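Long-range contacts in beta-galactosidase (Marinomonas sp. ef1, PDB 6Y2K), which hydrolyses terminal non-reducing beta-D-galactose residues from beta-galactosides, working as a cold-active hexameric enzyme of glycoside hydrolase family 42: residues A[150-155]-A[195-200]; A[158-163]-A[209-214]; A[266-271]-A[314-319]; A[286-291]-A[326-331]. All blocks are in the same frame, centred on the assembly; numbering follows the deposited sequence.

Interaction 1 of 4, residues A[150-155]-A[195-200]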
loop_
_atom_site.group_PDB
_atom_site.type_symbol
_atom_site.label_atom_id
_atom_site.label_comp_id
_atom_site.label_asym_id
_atom_site.label_seq_id
_atom_site.Cartn_x
_atom_site.Cartn_y
_atom_site.Cartn_z
ATOM N N LEU A 150 35.887 -20.075 17.356
ATOM C CA LEU A 150 35.606 -21.469 16.991
ATOM C C LEU A 150 36.457 -21.862 15.784
ATOM O O LEU A 150 36.494 -21.150 14.772
ATOM C CB LEU A 150 34.119 -21.672 16.674
ATOM C CG LEU A 150 33.107 -21.377 17.784
ATOM C CD1 LEU A 150 31.704 -21.733 17.316
ATOM C CD2 LEU A 150 33.433 -22.117 19.074
ATOM N N SER A 151 37.187 -22.962 15.925
ATOM C CA SER A 151 38.014 -23.525 14.860
ATOM C C SER A 151 37.883 -25.034 14.927
ATOM O O SER A 151 37.622 -25.592 15.994
ATOM C CB SER A 151 39.473 -23.089 15.010
ATOM O OG SER A 151 40.335 -23.863 14.183
ATOM N N TYR A 152 38.038 -25.683 13.778
ATOM C CA TYR A 152 37.668 -27.088 13.624
ATOM C C TYR A 152 38.811 -27.905 13.027
ATOM O O TYR A 152 38.599 -28.772 12.170
ATOM C CB TYR A 152 36.393 -27.174 12.782
ATOM C CG TYR A 152 35.237 -26.406 13.398
ATOM C CD1 TYR A 152 34.385 -27.015 14.317
ATOM C CD2 TYR A 152 35.003 -25.069 13.078
ATOM C CE1 TYR A 152 33.325 -26.322 14.891
ATOM C CE2 TYR A 152 33.948 -24.368 13.649
ATOM C CZ TYR A 152 33.109 -25.003 14.558
ATOM O OH TYR A 152 32.065 -24.324 15.133
ATOM N N ALA A 153 40.021 -27.622 13.513
ATOM C CA ALA A 153 41.242 -28.309 13.108
ATOM C C ALA A 153 41.628 -29.338 14.168
ATOM O O ALA A 153 41.034 -29.384 15.255
ATOM C CB ALA A 153 42.364 -27.298 12.920
ATOM N N GLU A 154 42.641 -30.142 13.851
ATOM C CA GLU A 154 43.124 -31.198 14.754
ATOM C C GLU A 154 43.528 -30.644 16.117
ATOM O O GLU A 154 43.206 -31.232 17.134
ATOM C CB GLU A 154 44.301 -31.969 14.137
ATOM C CG GLU A 154 44.695 -33.239 14.897
ATOM C CD GLU A 154 43.621 -34.329 14.844
ATOM O OE1 GLU A 154 42.979 -34.484 13.774
ATOM O OE2 GLU A 154 43.413 -35.044 15.861
ATOM N N ALA A 155 44.208 -29.498 16.132
ATOM C CA ALA A 155 44.639 -28.873 17.391
ATOM C C ALA A 155 43.461 -28.524 18.307
ATOM O O ALA A 155 43.561 -28.664 19.523
ATOM C CB ALA A 155 45.483 -27.634 17.112
ATOM N N LEU A 195 34.687 -33.242 16.866
ATOM C CA LEU A 195 34.221 -31.861 16.792
ATOM C C LEU A 195 32.728 -31.873 16.425
ATOM O O LEU A 195 32.267 -32.828 15.785
ATOM C CB LEU A 195 35.030 -31.083 15.740
ATOM C CG LEU A 195 36.534 -30.955 16.011
ATOM C CD1 LEU A 195 37.269 -30.472 14.766
ATOM C CD2 LEU A 195 36.781 -30.032 17.202
ATOM N N PRO A 196 31.963 -30.840 16.851
ATOM C CA PRO A 196 30.526 -30.785 16.562
ATOM C C PRO A 196 30.120 -30.288 15.161
ATOM O O PRO A 196 28.919 -30.180 14.896
ATOM C CB PRO A 196 30.006 -29.826 17.629
ATOM C CG PRO A 196 31.132 -28.887 17.838
ATOM C CD PRO A 196 32.372 -29.726 17.730
ATOM N N ASN A 197 31.074 -29.999 14.278
ATOM C CA ASN A 197 30.743 -29.600 12.904
ATOM C C ASN A 197 30.644 -30.819 11.981
ATOM O O ASN A 197 31.061 -31.921 12.338
ATOM C CB ASN A 197 31.765 -28.599 12.353
ATOM C CG ASN A 197 33.132 -29.216 12.139
ATOM O OD1 ASN A 197 33.589 -30.027 12.953
ATOM N ND2 ASN A 197 33.792 -28.842 11.035
ATOM N N LEU A 198 30.076 -30.608 10.794
ATOM C CA LEU A 198 29.982 -31.652 9.761
ATOM C C LEU A 198 29.295 -32.954 10.231
ATOM O O LEU A 198 29.614 -34.046 9.762
ATOM C CB LEU A 198 31.370 -31.943 9.165
ATOM C CG LEU A 198 32.030 -30.759 8.448
ATOM C CD1 LEU A 198 33.434 -31.133 8.009
ATOM C CD2 LEU A 198 31.197 -30.312 7.255
ATOM N N THR A 199 28.349 -32.823 11.149
ATOM C CA THR A 199 27.502 -33.935 11.553
ATOM C C THR A 199 26.359 -34.044 10.545
ATOM O O THR A 199 26.085 -33.094 9.813
ATOM C CB THR A 199 26.939 -33.709 12.967
ATOM O OG1 THR A 199 26.323 -32.423 13.041
ATOM C CG2 THR A 199 28.043 -33.775 14.001
ATOM N N VAL A 200 25.686 -35.190 10.507
ATOM C CA VAL A 200 24.548 -35.385 9.584
ATOM C C VAL A 200 23.512 -34.274 9.781
ATOM O O VAL A 200 23.052 -33.646 8.819
ATOM C CB VAL A 200 23.861 -36.769 9.794
ATOM C CG1 VAL A 200 22.565 -36.882 8.995
ATOM C CG2 VAL A 200 24.797 -37.907 9.416
HETATM O O HOH W 1 36.651 -29.693 10.413
#

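Interaction 2 of 4, residues A[158-163]-A[209-214]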
loop_
_atom_site.group_PDB
_atom_site.type_symbol
_atom_site.label_atom_id
_atom_site.label_comp_id
_atom_site.label_asym_id
_atom_site.label_seq_id
_atom_site.Cartn_x
_atom_site.Cartn_y
_atom_site.Cartn_z
ATOM N N ALA A 158 42.148 -31.825 19.839
ATOM C CA ALA A 158 43.082 -32.290 20.859
ATOM C C ALA A 158 42.880 -31.529 22.165
ATOM O O ALA A 158 42.794 -32.140 23.233
ATOM C CB ALA A 158 44.519 -32.164 20.373
ATOM N N ALA A 159 42.780 -30.203 22.074
ATOM C CA ALA A 159 42.505 -29.373 23.250
ATOM C C ALA A 159 41.137 -29.678 23.879
ATOM O O ALA A 159 41.009 -29.683 25.106
ATOM C CB ALA A 159 42.613 -27.894 22.897
ATOM N N PHE A 160 40.132 -29.944 23.038
ATOM C CA PHE A 160 38.764 -30.233 23.507
ATOM C C PHE A 160 38.722 -31.528 24.319
ATOM O O PHE A 160 38.171 -31.560 25.420
ATOM C CB PHE A 160 37.796 -30.277 22.315
ATOM C CG PHE A 160 36.329 -30.407 22.679
ATOM C CD1 PHE A 160 35.760 -29.674 23.724
ATOM C CD2 PHE A 160 35.493 -31.234 21.916
ATOM C CE1 PHE A 160 34.404 -29.786 24.017
ATOM C CE2 PHE A 160 34.131 -31.338 22.199
ATOM C CZ PHE A 160 33.585 -30.610 23.250
ATOM N N ARG A 161 39.363 -32.573 23.817
ATOM C CA ARG A 161 39.380 -33.850 24.543
ATOM C C ARG A 161 40.084 -33.743 25.906
ATOM O O ARG A 161 39.636 -34.357 26.880
ATOM C CB ARG A 161 39.994 -34.954 23.686
ATOM C CG ARG A 161 39.158 -35.279 22.464
ATOM C CD ARG A 161 39.947 -36.090 21.464
ATOM N NE ARG A 161 39.076 -36.641 20.431
ATOM C CZ ARG A 161 39.502 -37.292 19.353
ATOM N NH1 ARG A 161 40.806 -37.494 19.150
ATOM N NH2 ARG A 161 38.619 -37.751 18.468
ATOM N N LEU A 162 41.165 -32.961 25.976
ATOM C CA LEU A 162 41.850 -32.700 27.254
ATOM C C LEU A 162 40.982 -31.877 28.203
ATOM O O LEU A 162 40.901 -32.181 29.396
ATOM C CB LEU A 162 43.193 -31.988 27.041
ATOM C CG LEU A 162 44.328 -32.789 26.392
ATOM C CD1 LEU A 162 45.532 -31.873 26.166
ATOM C CD2 LEU A 162 44.732 -34.003 27.231
ATOM N N TRP A 163 40.340 -30.841 27.662
ATOM C CA TRP A 163 39.435 -29.971 28.423
ATOM C C TRP A 163 38.252 -30.750 29.012
ATOM O O TRP A 163 37.879 -30.533 30.166
ATOM C CB TRP A 163 38.953 -28.824 27.520
ATOM C CG TRP A 163 38.144 -27.730 28.170
ATOM C CD1 TRP A 163 38.603 -26.519 28.624
ATOM C CD2 TRP A 163 36.735 -27.728 28.389
ATOM N NE1 TRP A 163 37.560 -25.773 29.125
ATOM C CE2 TRP A 163 36.402 -26.492 28.990
ATOM C CE3 TRP A 163 35.715 -28.657 28.140
ATOM C CZ2 TRP A 163 35.093 -26.160 29.341
ATOM C CZ3 TRP A 163 34.411 -28.325 28.489
ATOM C CH2 TRP A 163 34.113 -27.086 29.084
ATOM N N LEU A 209 27.764 -26.635 23.480
ATOM C CA LEU A 209 28.010 -25.670 24.558
ATOM C C LEU A 209 29.390 -25.853 25.217
ATOM O O LEU A 209 30.136 -24.873 25.402
ATOM C CB LEU A 209 26.890 -25.724 25.607
ATOM C CG LEU A 209 26.974 -24.702 26.742
ATOM C CD1 LEU A 209 27.082 -23.277 26.220
ATOM C CD2 LEU A 209 25.771 -24.826 27.660
ATOM N N ASP A 210 29.723 -27.093 25.571
ATOM C CA ASP A 210 31.069 -27.416 26.078
ATOM C C ASP A 210 32.166 -27.072 25.058
ATOM O O ASP A 210 33.242 -26.588 25.449
ATOM C CB ASP A 210 31.177 -28.891 26.495
ATOM C CG ASP A 210 30.689 -29.154 27.918
ATOM O OD1 ASP A 210 30.413 -28.207 28.688
ATOM O OD2 ASP A 210 30.607 -30.345 28.280
ATOM N N PHE A 211 31.893 -27.278 23.766
ATOM C CA PHE A 211 32.848 -26.876 22.734
ATOM C C PHE A 211 33.085 -25.357 22.736
ATOM O O PHE A 211 34.240 -24.909 22.671
ATOM C CB PHE A 211 32.432 -27.369 21.340
ATOM C CG PHE A 211 33.461 -27.099 20.286
ATOM C CD1 PHE A 211 34.712 -27.692 20.365
ATOM C CD2 PHE A 211 33.196 -26.233 19.233
ATOM C CE1 PHE A 211 35.681 -27.437 19.409
ATOM C CE2 PHE A 211 34.158 -25.983 18.263
ATOM C CZ PHE A 211 35.403 -26.580 18.360
ATOM N N GLN A 212 32.004 -24.574 22.830
ATOM C CA GLN A 212 32.114 -23.113 22.898
ATOM C C GLN A 212 32.910 -22.683 24.119
ATOM O O GLN A 212 33.767 -21.812 24.028
ATOM C CB GLN A 212 30.735 -22.444 22.936
ATOM C CG GLN A 212 30.754 -20.942 22.668
ATOM C CD GLN A 212 30.655 -20.580 21.192
ATOM O OE1 GLN A 212 30.012 -21.277 20.415
ATOM N NE2 GLN A 212 31.277 -19.473 20.805
ATOM N N ARG A 213 32.599 -23.297 25.257
ATOM C CA ARG A 213 33.287 -23.009 26.510
ATOM C C ARG A 213 34.776 -23.304 26.397
ATOM O O ARG A 213 35.609 -22.499 26.841
ATOM C CB ARG A 213 32.676 -23.818 27.656
ATOM C CG ARG A 213 31.281 -23.361 28.056
ATOM C CD ARG A 213 30.520 -24.487 28.735
ATOM N NE ARG A 213 29.333 -24.036 29.464
ATOM C CZ ARG A 213 28.444 -24.851 30.040
ATOM N NH1 ARG A 213 28.582 -26.172 29.973
ATOM N NH2 ARG A 213 27.396 -24.342 30.693
ATOM N N CYS A 214 35.108 -24.445 25.790
ATOM C CA CYS A 214 36.509 -24.837 25.616
ATOM C C CYS A 214 37.257 -23.848 24.721
ATOM O O CYS A 214 38.329 -23.367 25.092
ATOM C CB CYS A 214 36.610 -26.262 25.057
ATOM S SG CYS A 214 38.302 -26.786 24.708
#

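Interaction 3 of 4, residues A[266-271]-A[314-319]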
loop_
_atom_site.group_PDB
_atom_site.type_symbol
_atom_site.label_atom_id
_atom_site.label_comp_id
_atom_site.label_asym_id
_atom_site.label_seq_id
_atom_site.Cartn_x
_atom_site.Cartn_y
_atom_site.Cartn_z
ATOM N N SER A 266 34.613 1.000 18.341
ATOM C CA SER A 266 33.272 1.498 18.050
ATOM C C SER A 266 33.187 2.103 16.659
ATOM O O SER A 266 33.815 3.134 16.365
ATOM C CB SER A 266 32.846 2.554 19.070
ATOM O OG SER A 266 31.522 3.008 18.788
ATOM N N TYR A 267 32.378 1.468 15.815
ATOM C CA TYR A 267 32.142 1.930 14.467
ATOM C C TYR A 267 30.636 1.983 14.227
ATOM O O TYR A 267 30.083 1.106 13.557
ATOM C CB TYR A 267 32.850 1.011 13.483
ATOM C CG TYR A 267 34.352 0.992 13.645
ATOM C CD1 TYR A 267 35.141 2.004 13.098
ATOM C CD2 TYR A 267 34.988 -0.033 14.347
ATOM C CE1 TYR A 267 36.515 1.997 13.240
ATOM C CE2 TYR A 267 36.366 -0.052 14.494
ATOM C CZ TYR A 267 37.124 0.967 13.941
ATOM O OH TYR A 267 38.488 0.952 14.061
ATOM N N PRO A 268 29.965 3.015 14.776
ATOM C CA PRO A 268 28.500 3.077 14.785
ATOM C C PRO A 268 27.815 2.981 13.419
ATOM O O PRO A 268 26.734 2.404 13.333
ATOM C CB PRO A 268 28.215 4.443 15.426
ATOM C CG PRO A 268 29.418 4.715 16.244
ATOM C CD PRO A 268 30.538 4.234 15.383
ATOM N N LEU A 269 28.437 3.523 12.372
ATOM C CA LEU A 269 27.833 3.488 11.029
ATOM C C LEU A 269 27.976 2.132 10.375
ATOM O O LEU A 269 27.094 1.711 9.649
ATOM C CB LEU A 269 28.415 4.554 10.109
ATOM C CG LEU A 269 28.553 5.973 10.664
ATOM C CD1 LEU A 269 28.873 6.933 9.528
ATOM C CD2 LEU A 269 27.317 6.424 11.424
ATOM N N GLY A 270 29.095 1.455 10.634
ATOM C CA GLY A 270 29.315 0.107 10.140
ATOM C C GLY A 270 28.384 -0.891 10.792
ATOM O O GLY A 270 27.770 -1.687 10.097
ATOM N N SER A 271 28.269 -0.841 12.121
ATOM C CA SER A 271 27.374 -1.756 12.845
ATOM C C SER A 271 25.891 -1.532 12.494
ATOM O O SER A 271 25.145 -2.498 12.328
ATOM C CB SER A 271 27.595 -1.683 14.362
ATOM O OG SER A 271 27.214 -0.421 14.896
ATOM N N GLU A 314 39.532 2.145 19.544
ATOM C CA GLU A 314 39.318 2.522 18.140
ATOM C C GLU A 314 37.950 3.188 17.971
ATOM O O GLU A 314 36.913 2.541 18.139
ATOM C CB GLU A 314 39.410 1.296 17.216
ATOM C CG GLU A 314 40.721 0.508 17.287
ATOM C CD GLU A 314 40.745 -0.715 16.387
ATOM O OE1 GLU A 314 39.842 -0.847 15.538
ATOM O OE2 GLU A 314 41.673 -1.558 16.517
ATOM N N GLN A 315 37.953 4.483 17.652
ATOM C CA GLN A 315 36.722 5.241 17.408
ATOM C C GLN A 315 36.629 5.640 15.943
ATOM O O GLN A 315 37.584 6.216 15.386
ATOM C CB GLN A 315 36.691 6.504 18.274
ATOM C CG GLN A 315 35.408 7.325 18.167
ATOM C CD GLN A 315 34.183 6.549 18.628
ATOM O OE1 GLN A 315 34.092 6.160 19.795
ATOM N NE2 GLN A 315 33.235 6.326 17.718
ATOM N N GLN A 316 35.480 5.359 15.326
ATOM C CA GLN A 316 35.230 5.755 13.939
ATOM C C GLN A 316 35.427 7.263 13.773
ATOM O O GLN A 316 34.843 8.017 14.536
ATOM C CB GLN A 316 33.805 5.391 13.510
ATOM C CG GLN A 316 33.527 5.670 12.041
ATOM C CD GLN A 316 32.270 5.001 11.488
ATOM O OE1 GLN A 316 31.542 4.285 12.195
ATOM N NE2 GLN A 316 32.008 5.243 10.205
ATOM N N PRO A 317 36.249 7.698 12.793
ATOM C CA PRO A 317 36.494 9.118 12.515
ATOM C C PRO A 317 35.889 9.637 11.207
ATOM O O PRO A 317 35.967 10.840 10.921
ATOM C CB PRO A 317 38.019 9.154 12.395
ATOM C CG PRO A 317 38.314 7.887 11.653
ATOM C CD PRO A 317 37.291 6.872 12.139
ATOM N N GLY A 318 35.316 8.735 10.416
ATOM C CA GLY A 318 34.894 9.029 9.053
ATOM C C GLY A 318 34.378 7.732 8.448
ATOM O O GLY A 318 34.177 6.755 9.178
ATOM N N PRO A 319 34.170 7.699 7.120
ATOM C CA PRO A 319 33.667 6.459 6.522
ATOM C C PRO A 319 34.668 5.306 6.668
ATOM O O PRO A 319 35.884 5.534 6.580
ATOM C CB PRO A 319 33.478 6.822 5.044
ATOM C CG PRO A 319 34.382 7.980 4.812
ATOM C CD PRO A 319 34.419 8.744 6.109
HETATM O O HOH W 2 30.645 5.364 19.280
#

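Interaction 4 of 4, residues A[286-291]-A[326-331]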
loop_
_atom_site.group_PDB
_atom_site.type_symbol
_atom_site.label_atom_id
_atom_site.label_comp_id
_atom_site.label_asym_id
_atom_site.label_seq_id
_atom_site.Cartn_x
_atom_site.Cartn_y
_atom_site.Cartn_z
ATOM N N TYR A 286 18.980 6.566 11.302
ATOM C CA TYR A 286 20.241 6.833 11.991
ATOM C C TYR A 286 21.493 6.586 11.116
ATOM O O TYR A 286 22.612 6.478 11.641
ATOM C CB TYR A 286 20.278 5.982 13.261
ATOM C CG TYR A 286 19.203 6.332 14.272
ATOM C CD1 TYR A 286 19.195 7.579 14.905
ATOM C CD2 TYR A 286 18.194 5.418 14.605
ATOM C CE1 TYR A 286 18.219 7.910 15.839
ATOM C CE2 TYR A 286 17.218 5.739 15.545
ATOM C CZ TYR A 286 17.236 6.986 16.160
ATOM O OH TYR A 286 16.277 7.315 17.090
ATOM N N LEU A 287 21.304 6.522 9.791
ATOM C CA LEU A 287 22.379 6.256 8.822
ATOM C C LEU A 287 23.732 6.880 9.174
ATOM O O LEU A 287 24.749 6.213 9.089
ATOM C CB LEU A 287 21.974 6.785 7.436
ATOM C CG LEU A 287 22.973 6.633 6.285
ATOM C CD1 LEU A 287 23.141 5.170 5.916
ATOM C CD2 LEU A 287 22.521 7.428 5.075
ATOM N N ARG A 288 23.726 8.163 9.538
ATOM C CA ARG A 288 24.957 8.944 9.697
ATOM C C ARG A 288 25.426 9.150 11.140
ATOM O O ARG A 288 26.447 9.830 11.353
ATOM C CB ARG A 288 24.803 10.299 9.000
ATOM C CG ARG A 288 24.460 10.198 7.518
ATOM C CD ARG A 288 24.686 11.529 6.810
ATOM N NE ARG A 288 24.289 11.473 5.410
ATOM C CZ ARG A 288 24.991 10.895 4.431
ATOM N NH1 ARG A 288 26.154 10.302 4.683
ATOM N NH2 ARG A 288 24.515 10.905 3.188
ATOM N N VAL A 289 24.707 8.579 12.117
ATOM C CA VAL A 289 25.112 8.641 13.537
ATOM C C VAL A 289 25.166 7.306 14.295
ATOM O O VAL A 289 25.742 7.240 15.392
ATOM C CB VAL A 289 24.218 9.625 14.331
ATOM C CG1 VAL A 289 24.387 11.040 13.786
ATOM C CG2 VAL A 289 22.748 9.207 14.301
ATOM N N GLY A 290 24.564 6.252 13.742
ATOM C CA GLY A 290 24.432 4.982 14.445
ATOM C C GLY A 290 23.236 4.992 15.370
ATOM O O GLY A 290 22.694 6.047 15.693
ATOM N N HIS A 291 22.808 3.809 15.796
ATOM C CA HIS A 291 21.666 3.700 16.693
ATOM C C HIS A 291 22.041 4.354 18.026
ATOM O O HIS A 291 23.195 4.246 18.453
ATOM C CB HIS A 291 21.266 2.235 16.895
ATOM C CG HIS A 291 20.019 2.057 17.697
ATOM N ND1 HIS A 291 20.033 1.924 19.072
ATOM C CD2 HIS A 291 18.720 1.978 17.322
ATOM C CE1 HIS A 291 18.791 1.785 19.506
ATOM N NE2 HIS A 291 17.975 1.813 18.465
ATOM N N ASN A 326 28.889 2.281 3.337
ATOM C CA ASN A 326 29.814 3.046 4.170
ATOM C C ASN A 326 29.609 4.559 4.015
ATOM O O ASN A 326 30.373 5.244 3.326
ATOM C CB ASN A 326 31.242 2.624 3.844
ATOM C CG ASN A 326 31.478 1.148 4.129
ATOM O OD1 ASN A 326 31.482 0.724 5.287
ATOM N ND2 ASN A 326 31.627 0.352 3.074
ATOM N N PRO A 327 28.554 5.088 4.656
ATOM C CA PRO A 327 28.288 6.522 4.550
ATOM C C PRO A 327 29.288 7.356 5.343
ATOM O O PRO A 327 29.950 6.834 6.242
ATOM C CB PRO A 327 26.886 6.649 5.153
ATOM C CG PRO A 327 26.847 5.567 6.171
ATOM C CD PRO A 327 27.567 4.421 5.528
ATOM N N THR A 328 29.412 8.633 4.977
ATOM C CA THR A 328 30.122 9.608 5.795
ATOM C C THR A 328 29.289 9.924 7.050
ATOM O O THR A 328 28.059 10.019 6.968
ATOM C CB THR A 328 30.377 10.921 5.037
ATOM O OG1 THR A 328 29.179 11.349 4.381
ATOM C CG2 THR A 328 31.489 10.744 3.998
ATOM N N PRO A 329 29.946 10.093 8.213
ATOM C CA PRO A 329 29.204 10.511 9.413
ATOM C C PRO A 329 28.605 11.902 9.278
ATOM O O PRO A 329 29.095 12.714 8.486
ATOM C CB PRO A 329 30.266 10.488 10.530
ATOM C CG PRO A 329 31.433 9.734 9.995
ATOM C CD PRO A 329 31.372 9.843 8.498
ATOM N N ALA A 330 27.545 12.177 10.034
ATOM C CA ALA A 330 26.988 13.538 10.091
ATOM C C ALA A 330 28.056 14.475 10.642
ATOM O O ALA A 330 28.900 14.051 11.438
ATOM C CB ALA A 330 25.763 13.597 10.991
ATOM N N ASP A 331 28.024 15.731 10.218
ATOM C CA ASP A 331 28.904 16.735 10.802
ATOM C C ASP A 331 28.598 16.808 12.303
ATOM O O ASP A 331 27.435 16.876 12.701
ATOM C CB ASP A 331 28.737 18.097 10.107
ATOM C CG ASP A 331 29.384 18.140 8.699
ATOM O OD1 ASP A 331 30.280 17.310 8.364
ATOM O OD2 ASP A 331 29.011 19.048 7.920
#

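Interaction 1 of 4, residues A[150-155]-A[195-200]
The loop leading into helix 154-168 meets the irregular segment 195-200 without a direct hydrogen bond, and the nearest alpha carbons are Tyr-152 CA and Leu-195 CA, 6.7 Å apart. Tyr-152 carries the contact. Its ring projects beside the backbone N (chi1 -58°), so that Leu-195 CB and Pro-196 CG come up at the ring edge. Leu-195 sends its CD1 branch further, to 3.4 Å from Tyr-152 O and 3.9 Å from Tyr-152 CB, which packs the leucine against the tyrosine backbone as well as the side chain. Asn-197 runs antiparallel to the tyrosine side chain; its CG sits between the backbone N and the carbonyl carbon (chi1 68°), which brings Asn-197 CG to 3.3 Å from Tyr-152 CD1 with amide and ring planes 32° apart. The amide nitrogen Asn-197 ND2 donates to the backbone O of Glu-93 and also to a water 3.0 Å away; this water in turn donates to Tyr-152 O at 2.8 Å, bridging the two segments. Tyr-152 OH hydrogen-bonds to a glycerol, probably from the crystallisation liquor. The contact belongs to the helical excursion of the TIM barrel between strand 134-138 and helix 205-233: Ala-153 is the N-cap of helix 154-168, and Phe-211 of helix 205-233 meets Tyr-152, Leu-195 and Pro-196.

Interaction 2 of 4, residues A[158-163]-A[209-214]
Each aromatic ring of segment 158-163 (helix 154-168) receives part of segment 209-214 (helix 205-233) on one face. Over the centre of the Phe-160 ring stands Phe-211 CD1, 3.8 Å above its plane; the ring centroids are 5.2 Å apart and the planes meet at 79°, a T-shaped pair in which Phe-211 supplies the edge. The Trp-163 indole is met over one face by Cys-214 CB, a CH-pi contact 3.8 Å from the centroid of the five-membered ring, and by Asp-210 O, 3.7 Å from Trp-163 CZ3, while Asp-210 OD1 lies at the indole edge. Cys-214 thus wedges between the two rings: its SG, anti to the backbone N, reaches 3.5 Å from Trp-163 CB and makes oblique sulfur-aromatic contact with the indole. Phe-160 and Trp-163 both hold CG anti to N, which directs both rings toward helix 205-233. Further along the indole, Trp-163 CZ2 lies 3.8 Å from Arg-213 CB. Polar groups border this apolar patch: Arg-213 NH1 donates to Asp-210 OD1 at 3.0 Å in a salt bridge, Asp-210 also binds Lys-167 and Tyr-168, Arg-213 pairs with Asp-419, and Trp-163 NE1 is taken by Asp-217. With the axes of the two short segments 10.1 Å apart and crossing at 105°, this is near-perpendicular helix packing, by which the helical insert after the fourth TIM-barrel strand lies across helix 205-233.

Interaction 3 of 4, residues A[266-271]-A[314-319]
Ser-266 uses both of its backbone polar atoms on strand 310-315 and the residue just after it: Ser-266 N donates to Glu-314 O at 2.8 Å, and Ser-266 O accepts from Gln-316 N at 3.0 Å. Both donors lie nearly along the C=O axis of their acceptor, and the two bonds straddle Gln-315, the parallel bridge partner of Ser-266. Tyr-267 OH donates to Glu-314 OE1 at 2.7 Å; the carboxylate oxygen sits at the edge of the phenol ring but is met from above its own plane, the two planes being 70° apart. Glu-314 OE2 is held by a salt bridge to Arg-33 and a weak hydrogen bond from Asn-242, and the nearby Asp-265 may raise the cost of its charge, an effect Arg-33 would offset. These are the C-terminal ends of the sixth and seventh strands of the TIM barrel, and the seventh is where clan GH-A glycosidases carry their nucleophilic glutamate, consistent with that role for Glu-314. Gln-316, its chain extended, lays a flat amide against the start of helix 268-274. Gln-316 OE1 accepts from Leu-269 N at 3.2 Å, in the carbonyl plane and on a lone pair. Gln-316 NE2 donates to Gly-318 O at 2.8 Å; the acceptor lies in the amide plane, but the donor stands above the Gly-318 carbonyl plane. Together the two bonds fix the amide's rotation. Gln-316 CB meets Tyr-267 CD1 at 3.7 Å, the two side chains crossing obliquely. A water links Ser-266 OG to Gln-315 NE2, from which it accepts at 3.2 Å.

Interaction 4 of 4, residues A[286-291]-A[326-331]
Arg-288 NH1 is gripped by two bonds, a hydrogen bond to Thr-328 O at 3.0 Å and a salt bridge to Asp-527 of a neighbouring subunit. The first is well formed on both sides: Thr-328 O lies in the guanidinium plane, and NH1 approaches in the carbonyl plane on a lone pair. Thr-328 OG1 also stands 3.2 Å from Arg-288 NH1, but the angle there is too poor for a bond. The arginine chain is extended from CG to NE, running parallel to the Thr-328 side chain, and a turn at the last torsion (chi4 -77°) swings NH1 back to the carbonyl. Backbone adds a second anchor: Ala-330 N donates to Arg-288 O at 2.9 Å in a nearly straight bond (169° at the hydrogen), arriving from above the carbonyl plane. The same oxygen, Arg-288 O, receives a CA-H...O contact from Pro-329 CA at 3.4 Å. Apolar groups close the flanks, with Leu-287 CD1 on Pro-327 CG at 3.7 Å and Val-289 CG1 against Ala-330 CB at 4.0 Å. Within 286-291, Tyr-286 O accepts from both Val-289 N and Gly-290 N, which curls the chain as it leaves helix 280-285 and turns Arg-288 toward 326-331. Residues 327-330 have extended, polyproline-II-like backbone angles. Here, a turn is bonded to an extended proline-rich segment in the loops after the sixth and seventh barrel strands, and the same Asp-527 of the neighbouring subunit, which also accepts from Thr-328 N, makes this a site of the hexamer interface.

In the fold
All four interactions belong to the TIM-barrel part of the chain, in two groups. Interactions 1 and 2, with centres 11 Å apart, share helix 154-168 and touch mainly through Phe-211; interactions 3 and 4, 9 Å apart, touch through Leu-269, which packs on 287-289 and on Pro-327. Centres of the two groups are 33 to 41 Å apart, and their nearest atoms are about 19 Å or more apart. Along the chain the first pair closes before the second opens, while within each pair the segments alternate. The first group thus knits the helical insert after the fourth strand, the second the ends and following loops of strands six and seven, and interactions 1, 3 and 4 each reach another subunit.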